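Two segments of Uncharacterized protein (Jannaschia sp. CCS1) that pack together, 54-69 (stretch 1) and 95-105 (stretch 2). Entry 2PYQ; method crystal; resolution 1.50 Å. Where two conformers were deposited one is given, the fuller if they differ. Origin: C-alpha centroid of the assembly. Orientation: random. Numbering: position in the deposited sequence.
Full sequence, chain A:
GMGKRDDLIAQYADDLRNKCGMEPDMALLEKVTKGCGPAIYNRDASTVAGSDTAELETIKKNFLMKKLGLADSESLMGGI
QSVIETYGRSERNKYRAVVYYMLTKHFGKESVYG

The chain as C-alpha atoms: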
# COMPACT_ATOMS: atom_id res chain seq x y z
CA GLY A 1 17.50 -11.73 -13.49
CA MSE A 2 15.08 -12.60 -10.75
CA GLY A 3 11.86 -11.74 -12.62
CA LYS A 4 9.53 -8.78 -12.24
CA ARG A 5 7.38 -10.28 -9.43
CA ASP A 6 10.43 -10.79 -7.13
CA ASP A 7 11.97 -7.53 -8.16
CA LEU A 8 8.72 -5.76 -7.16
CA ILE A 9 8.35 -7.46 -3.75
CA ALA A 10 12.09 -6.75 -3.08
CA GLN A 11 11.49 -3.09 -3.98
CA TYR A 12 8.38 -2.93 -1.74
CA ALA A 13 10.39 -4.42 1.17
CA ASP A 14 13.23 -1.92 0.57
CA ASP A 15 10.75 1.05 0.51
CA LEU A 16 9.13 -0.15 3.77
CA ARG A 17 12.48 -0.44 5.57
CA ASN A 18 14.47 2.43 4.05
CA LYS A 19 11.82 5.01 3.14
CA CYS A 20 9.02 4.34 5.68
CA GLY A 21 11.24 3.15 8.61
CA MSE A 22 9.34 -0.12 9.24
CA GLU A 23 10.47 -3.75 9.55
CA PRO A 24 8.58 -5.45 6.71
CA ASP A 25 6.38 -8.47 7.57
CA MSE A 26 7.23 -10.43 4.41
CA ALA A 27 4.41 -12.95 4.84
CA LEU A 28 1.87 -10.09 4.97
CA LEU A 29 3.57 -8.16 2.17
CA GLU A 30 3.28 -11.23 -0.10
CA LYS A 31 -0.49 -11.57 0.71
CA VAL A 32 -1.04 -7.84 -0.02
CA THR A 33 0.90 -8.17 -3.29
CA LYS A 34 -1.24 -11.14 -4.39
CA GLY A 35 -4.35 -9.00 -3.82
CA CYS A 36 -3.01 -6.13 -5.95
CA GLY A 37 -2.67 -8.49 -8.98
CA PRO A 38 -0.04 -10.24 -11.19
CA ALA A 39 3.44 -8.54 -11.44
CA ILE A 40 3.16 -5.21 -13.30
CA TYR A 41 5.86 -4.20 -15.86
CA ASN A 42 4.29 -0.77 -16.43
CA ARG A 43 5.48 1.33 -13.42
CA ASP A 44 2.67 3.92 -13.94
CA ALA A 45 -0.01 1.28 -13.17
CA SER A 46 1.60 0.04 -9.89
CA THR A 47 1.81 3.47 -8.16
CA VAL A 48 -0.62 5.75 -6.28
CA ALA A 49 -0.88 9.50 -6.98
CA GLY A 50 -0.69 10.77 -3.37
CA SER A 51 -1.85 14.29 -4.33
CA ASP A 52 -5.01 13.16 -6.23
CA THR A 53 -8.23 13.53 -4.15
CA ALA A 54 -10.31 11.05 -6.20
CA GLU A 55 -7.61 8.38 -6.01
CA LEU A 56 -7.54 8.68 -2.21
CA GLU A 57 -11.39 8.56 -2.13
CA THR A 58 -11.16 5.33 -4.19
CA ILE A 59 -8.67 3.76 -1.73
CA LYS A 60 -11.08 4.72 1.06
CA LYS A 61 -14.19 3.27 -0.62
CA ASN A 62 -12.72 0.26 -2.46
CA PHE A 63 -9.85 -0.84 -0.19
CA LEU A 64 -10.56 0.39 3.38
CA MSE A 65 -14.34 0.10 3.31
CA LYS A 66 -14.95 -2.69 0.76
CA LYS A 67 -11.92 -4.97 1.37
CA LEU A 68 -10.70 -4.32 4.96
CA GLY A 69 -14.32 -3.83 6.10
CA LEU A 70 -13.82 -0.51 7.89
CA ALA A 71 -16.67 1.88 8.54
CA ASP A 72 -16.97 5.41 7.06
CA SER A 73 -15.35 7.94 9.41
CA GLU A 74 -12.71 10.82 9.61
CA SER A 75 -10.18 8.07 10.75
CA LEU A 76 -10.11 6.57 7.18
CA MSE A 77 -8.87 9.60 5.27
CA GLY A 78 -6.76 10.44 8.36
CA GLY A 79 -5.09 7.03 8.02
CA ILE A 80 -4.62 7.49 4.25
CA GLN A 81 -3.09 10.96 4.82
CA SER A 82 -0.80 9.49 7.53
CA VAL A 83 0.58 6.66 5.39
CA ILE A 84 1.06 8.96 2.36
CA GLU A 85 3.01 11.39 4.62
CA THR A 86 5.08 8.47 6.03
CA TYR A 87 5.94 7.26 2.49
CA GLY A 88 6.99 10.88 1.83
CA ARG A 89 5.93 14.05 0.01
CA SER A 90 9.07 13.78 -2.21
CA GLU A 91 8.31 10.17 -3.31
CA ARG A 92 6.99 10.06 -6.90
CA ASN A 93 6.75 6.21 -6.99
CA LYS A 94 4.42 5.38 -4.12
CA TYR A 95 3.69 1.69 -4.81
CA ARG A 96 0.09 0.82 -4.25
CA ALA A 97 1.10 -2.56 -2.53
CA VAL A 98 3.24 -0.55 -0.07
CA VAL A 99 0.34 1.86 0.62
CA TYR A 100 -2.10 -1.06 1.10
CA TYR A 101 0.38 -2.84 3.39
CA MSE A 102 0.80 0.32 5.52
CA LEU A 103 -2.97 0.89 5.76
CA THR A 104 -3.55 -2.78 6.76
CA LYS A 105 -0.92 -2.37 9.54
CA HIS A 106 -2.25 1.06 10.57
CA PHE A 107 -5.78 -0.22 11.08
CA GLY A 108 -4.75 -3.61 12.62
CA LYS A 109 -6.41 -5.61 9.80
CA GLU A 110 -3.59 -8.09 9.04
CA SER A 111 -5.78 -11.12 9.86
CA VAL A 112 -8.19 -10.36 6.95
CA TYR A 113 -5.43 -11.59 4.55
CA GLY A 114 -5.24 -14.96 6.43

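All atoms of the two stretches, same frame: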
# COMPACT_ATOMS: atom_id res chain seq x y z
N ALA A 54 -9.44 12.18 -5.77
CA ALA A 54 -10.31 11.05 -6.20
C ALA A 54 -9.65 9.68 -5.99
O ALA A 54 -10.34 8.72 -5.61
CB ALA A 54 -10.75 11.23 -7.68
N GLU A 55 -8.35 9.60 -6.18
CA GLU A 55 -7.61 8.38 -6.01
C GLU A 55 -7.60 7.95 -4.53
O GLU A 55 -7.79 6.80 -4.21
CB GLU A 55 -6.25 8.57 -6.61
CG GLU A 55 -5.19 7.82 -6.06
CD GLU A 55 -4.65 6.86 -7.02
OE1 GLU A 55 -5.37 5.87 -7.28
OE2 GLU A 55 -3.51 7.08 -7.53
N LEU A 56 -7.45 8.92 -3.65
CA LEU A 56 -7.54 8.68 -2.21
C LEU A 56 -8.95 8.31 -1.80
O LEU A 56 -9.12 7.44 -0.94
CB LEU A 56 -7.02 9.86 -1.40
CG LEU A 56 -5.59 10.28 -1.70
CD1 LEU A 56 -5.22 11.37 -0.71
CD2 LEU A 56 -4.56 9.14 -1.67
N GLU A 57 -9.97 8.94 -2.39
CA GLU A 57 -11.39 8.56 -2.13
C GLU A 57 -11.68 7.12 -2.58
O GLU A 57 -12.50 6.43 -1.95
CB GLU A 57 -12.40 9.53 -2.79
CG GLU A 57 -12.38 10.98 -2.32
CD GLU A 57 -12.65 11.17 -0.85
OE1 GLU A 57 -13.27 10.27 -0.20
OE2 GLU A 57 -12.26 12.26 -0.32
N THR A 58 -11.02 6.69 -3.65
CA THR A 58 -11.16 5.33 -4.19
C THR A 58 -10.50 4.31 -3.27
O THR A 58 -11.05 3.22 -3.08
CB THR A 58 -10.60 5.24 -5.63
OG1 THR A 58 -11.44 6.05 -6.50
CG2 THR A 58 -10.60 3.79 -6.14
N ILE A 59 -9.34 4.65 -2.71
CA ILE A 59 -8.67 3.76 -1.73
C ILE A 59 -9.57 3.64 -0.51
O ILE A 59 -9.77 2.55 -0.01
CB ILE A 59 -7.27 4.27 -1.34
CG1 ILE A 59 -6.32 4.20 -2.54
CG2 ILE A 59 -6.67 3.45 -0.18
CD1 ILE A 59 -5.04 4.93 -2.34
N LYS A 60 -10.17 4.74 -0.07
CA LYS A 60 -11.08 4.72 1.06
C LYS A 60 -12.29 3.83 0.80
O LYS A 60 -12.62 2.96 1.64
CB LYS A 60 -11.53 6.14 1.44
CG LYS A 60 -12.50 6.20 2.59
CD LYS A 60 -12.88 7.62 2.93
CE LYS A 60 -14.15 7.67 3.75
NZ LYS A 60 -14.58 9.06 4.09
N LYS A 61 -12.95 4.03 -0.33
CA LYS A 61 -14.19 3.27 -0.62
C LYS A 61 -13.91 1.83 -1.02
O LYS A 61 -14.53 0.92 -0.48
CB LYS A 61 -15.10 4.00 -1.66
CG LYS A 61 -14.63 3.98 -3.07
CD LYS A 61 -15.49 4.83 -3.99
CE LYS A 61 -15.03 4.72 -5.45
NZ LYS A 61 -15.74 5.69 -6.33
N ASN A 62 -12.97 1.61 -1.91
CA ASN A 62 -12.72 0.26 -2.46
C ASN A 62 -11.80 -0.60 -1.63
O ASN A 62 -12.04 -1.80 -1.56
CB ASN A 62 -12.22 0.30 -3.92
CG ASN A 62 -13.27 0.81 -4.88
OD1 ASN A 62 -14.47 0.82 -4.58
ND2 ASN A 62 -12.83 1.22 -6.06
N PHE A 63 -10.77 -0.03 -1.01
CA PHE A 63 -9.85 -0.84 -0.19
C PHE A 63 -10.24 -0.84 1.30
O PHE A 63 -10.51 -1.88 1.85
CB PHE A 63 -8.40 -0.42 -0.39
CG PHE A 63 -7.44 -1.26 0.39
CD1 PHE A 63 -7.21 -2.60 0.02
CD2 PHE A 63 -6.78 -0.75 1.53
CE1 PHE A 63 -6.33 -3.41 0.76
CE2 PHE A 63 -5.90 -1.56 2.26
CZ PHE A 63 -5.69 -2.90 1.88
N LEU A 64 -10.28 0.33 1.94
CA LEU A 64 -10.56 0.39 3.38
C LEU A 64 -11.94 -0.09 3.74
O LEU A 64 -12.09 -0.94 4.63
CB LEU A 64 -10.34 1.81 3.95
CG LEU A 64 -8.91 2.35 3.85
CD1 LEU A 64 -8.85 3.74 4.44
CD2 LEU A 64 -7.91 1.41 4.54
N MSE A 65 -12.92 0.37 3.00
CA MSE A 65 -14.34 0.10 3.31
C MSE A 65 -14.74 -1.28 2.72
O MSE A 65 -15.25 -2.10 3.40
CB MSE A 65 -15.26 1.23 2.84
CG MSE A 65 -15.36 2.40 3.79
SE MSE A 65 -15.94 3.94 2.81
CE MSE A 65 -16.87 4.76 3.92
N LYS A 66 -14.50 -1.46 1.44
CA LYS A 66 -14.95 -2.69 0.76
C LYS A 66 -14.12 -3.92 1.12
O LYS A 66 -14.71 -4.99 1.36
CB LYS A 66 -14.99 -2.50 -0.76
N LYS A 67 -12.80 -3.82 1.13
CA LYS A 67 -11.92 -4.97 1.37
C LYS A 67 -11.55 -5.20 2.84
O LYS A 67 -11.74 -6.32 3.36
CB LYS A 67 -10.67 -4.93 0.49
CG LYS A 67 -10.97 -4.89 -1.04
CD LYS A 67 -11.83 -6.07 -1.55
CE LYS A 67 -12.05 -5.98 -3.06
N LEU A 68 -11.04 -4.18 3.53
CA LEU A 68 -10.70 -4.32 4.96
C LEU A 68 -11.92 -4.27 5.85
O LEU A 68 -11.81 -4.60 7.03
CB LEU A 68 -9.64 -3.32 5.40
CG LEU A 68 -8.33 -3.31 4.63
CD1 LEU A 68 -7.37 -2.37 5.36
CD2 LEU A 68 -7.69 -4.69 4.44
N GLY A 69 -13.08 -3.86 5.33
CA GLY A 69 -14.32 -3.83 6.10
C GLY A 69 -14.51 -2.72 7.10
O GLY A 69 -15.34 -2.82 7.99
N TYR A 95 4.27 2.94 -4.36
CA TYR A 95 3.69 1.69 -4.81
C TYR A 95 2.39 1.39 -4.06
O TYR A 95 2.33 1.54 -2.83
CB TYR A 95 4.68 0.53 -4.71
CG TYR A 95 5.85 0.70 -5.65
CD1 TYR A 95 5.68 0.55 -7.02
CD2 TYR A 95 7.12 1.00 -5.16
CE1 TYR A 95 6.75 0.72 -7.91
CE2 TYR A 95 8.21 1.17 -6.04
CZ TYR A 95 8.01 1.03 -7.40
OH TYR A 95 9.09 1.19 -8.27
N ARG A 96 1.35 1.03 -4.82
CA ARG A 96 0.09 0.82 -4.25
C ARG A 96 0.13 -0.40 -3.21
O ARG A 96 -0.48 -0.29 -2.15
CB ARG A 96 -0.89 0.48 -5.35
CG ARG A 96 -2.31 0.18 -4.87
CD ARG A 96 -3.26 -0.10 -6.04
NE ARG A 96 -3.67 1.15 -6.72
CZ ARG A 96 -3.04 1.74 -7.75
NH1 ARG A 96 -1.94 1.21 -8.34
NH2 ARG A 96 -3.54 2.88 -8.23
N ALA A 97 0.92 -1.45 -3.49
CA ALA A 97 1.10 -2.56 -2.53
C ALA A 97 1.68 -2.05 -1.21
O ALA A 97 1.24 -2.50 -0.15
CB ALA A 97 2.00 -3.68 -3.14
N VAL A 98 2.63 -1.11 -1.27
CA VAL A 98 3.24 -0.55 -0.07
C VAL A 98 2.21 0.27 0.70
O VAL A 98 2.11 0.16 1.92
CB VAL A 98 4.48 0.28 -0.40
CG1 VAL A 98 5.02 0.96 0.86
CG2 VAL A 98 5.56 -0.61 -1.07
N VAL A 99 1.42 1.06 -0.01
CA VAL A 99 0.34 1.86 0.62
C VAL A 99 -0.69 0.95 1.29
O VAL A 99 -1.09 1.18 2.43
CB VAL A 99 -0.32 2.81 -0.39
CG1 VAL A 99 -1.56 3.53 0.22
CG2 VAL A 99 0.72 3.82 -0.88
N TYR A 100 -1.12 -0.08 0.57
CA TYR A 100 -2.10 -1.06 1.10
C TYR A 100 -1.54 -1.79 2.32
O TYR A 100 -2.25 -1.97 3.29
CB TYR A 100 -2.59 -2.01 0.00
CG TYR A 100 -3.58 -1.38 -0.98
CD1 TYR A 100 -3.74 0.01 -1.11
CD2 TYR A 100 -4.32 -2.21 -1.85
CE1 TYR A 100 -4.63 0.58 -2.01
CE2 TYR A 100 -5.22 -1.63 -2.81
CZ TYR A 100 -5.37 -0.24 -2.85
OH TYR A 100 -6.25 0.35 -3.77
N TYR A 101 -0.28 -2.19 2.27
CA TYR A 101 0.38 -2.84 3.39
C TYR A 101 0.35 -1.92 4.61
O TYR A 101 -0.03 -2.33 5.70
CB TYR A 101 1.83 -3.19 3.03
CG TYR A 101 2.66 -3.71 4.18
CD1 TYR A 101 3.29 -2.83 5.09
CD2 TYR A 101 2.82 -5.07 4.39
CE1 TYR A 101 4.05 -3.29 6.16
CE2 TYR A 101 3.59 -5.56 5.45
CZ TYR A 101 4.19 -4.66 6.34
OH TYR A 101 4.93 -5.16 7.39
N MSE A 102 0.75 -0.66 4.40
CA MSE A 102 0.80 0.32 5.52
C MSE A 102 -0.59 0.57 6.10
O MSE A 102 -0.71 0.66 7.31
CB MSE A 102 1.49 1.62 5.10
CG MSE A 102 3.00 1.50 5.07
SE MSE A 102 3.82 3.28 4.93
CE MSE A 102 3.54 3.20 3.41
N LEU A 103 -1.60 0.69 5.26
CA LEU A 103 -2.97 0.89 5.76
C LEU A 103 -3.45 -0.34 6.56
O LEU A 103 -4.09 -0.19 7.61
CB LEU A 103 -3.94 1.18 4.63
CG LEU A 103 -3.75 2.55 3.95
CD1 LEU A 103 -4.52 2.61 2.67
CD2 LEU A 103 -4.16 3.68 4.90
N THR A 104 -3.18 -1.53 6.05
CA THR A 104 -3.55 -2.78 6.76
C THR A 104 -2.93 -2.83 8.17
O THR A 104 -3.64 -3.13 9.17
CB THR A 104 -3.14 -4.02 5.92
OG1 THR A 104 -3.79 -3.96 4.64
CG2 THR A 104 -3.57 -5.29 6.62
N LYS A 105 -1.63 -2.57 8.26
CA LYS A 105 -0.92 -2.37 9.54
C LYS A 105 -1.54 -1.28 10.44
O LYS A 105 -1.75 -1.50 11.59
CB LYS A 105 0.56 -2.10 9.35
CG LYS A 105 1.40 -3.20 8.88
CD LYS A 105 1.08 -4.37 9.51
CE LYS A 105 2.25 -5.03 9.94
NZ LYS A 105 2.04 -5.48 11.35

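Two helices that cross at a steep angle can share only a short patch of surface, and the side chains at the crossing must then do most of the work. The contact between segments 54-69 and 95-105 illustrates the principle. The helix axes approach to 11.2 Å with 63° between their N-to-C directions, a spacing wide enough to admit large side chains, and 429 Å² of surface is buried, counting both sides. No hydrogen bond joins the segments; packing and one long salt bridge hold them together.

Along the second segment, Tyr-95 occupies the N-cap position and stays out of reach of the partner. The contact begins with Arg-96. Its CA-to-CB bond points sideways, but the chain runs out straight through chi1 and chi2 (both t), then bends at chi3 (m), and its end comes near Glu-55, whose own side chain also starts sideways and ends nearer. Arg-96 NH2 lies 3.6 Å from Glu-55 OE1, a long salt bridge in which the carboxylate oxygen sits at the edge of the guanidinium, near its plane. At this separation the attraction is best regarded as electrostatic.

Ala-97 and Val-98 make no contact, and Val-99 is only grazed. One turn beyond Arg-96, Tyr-100 supplies the centrepiece. Its ring lies face-to-face with that of Phe-63, the centroids 3.9 Å apart and the planes inclined by only 16°; the closest atoms, Tyr-100 CD2 and Phe-63 CD1, are separated by 3.5 Å. The stack is reciprocal in its details: Phe-63 CB lies over the face of the Tyr-100 ring, 4.2 Å from its centroid, while Tyr-100 CB lies over the face of the Phe-63 ring at 4.1 Å from its centroid. Each ring thus covers part of the other residue's stem as well as its ring. Ile-59 extends the apolar surface, its CG2 standing 4.0 Å from Tyr-100 CE1.

Tyr-101 turns away and Met-102, a selenomethionine, is out of reach, so the next contact falls at Leu-103, which points toward the partner. Its CD1 meets Ile-59 CG2 at 3.7 Å, whereas its CB lies 4.0 Å from Leu-64 CD2 and 4.1 Å from Phe-63 CE2, at the edge of the phenyl ring.

Thr-104 closes the contact. Its OG1 donates a hydrogen bond to Tyr-100 O, 2.9 Å away in the preceding turn, so its proton is spent within its own helix. The same OG1 lies 3.5 Å from Phe-63 CZ, near the plane of that ring at its edge, and 4.0 Å from Leu-68 CD2.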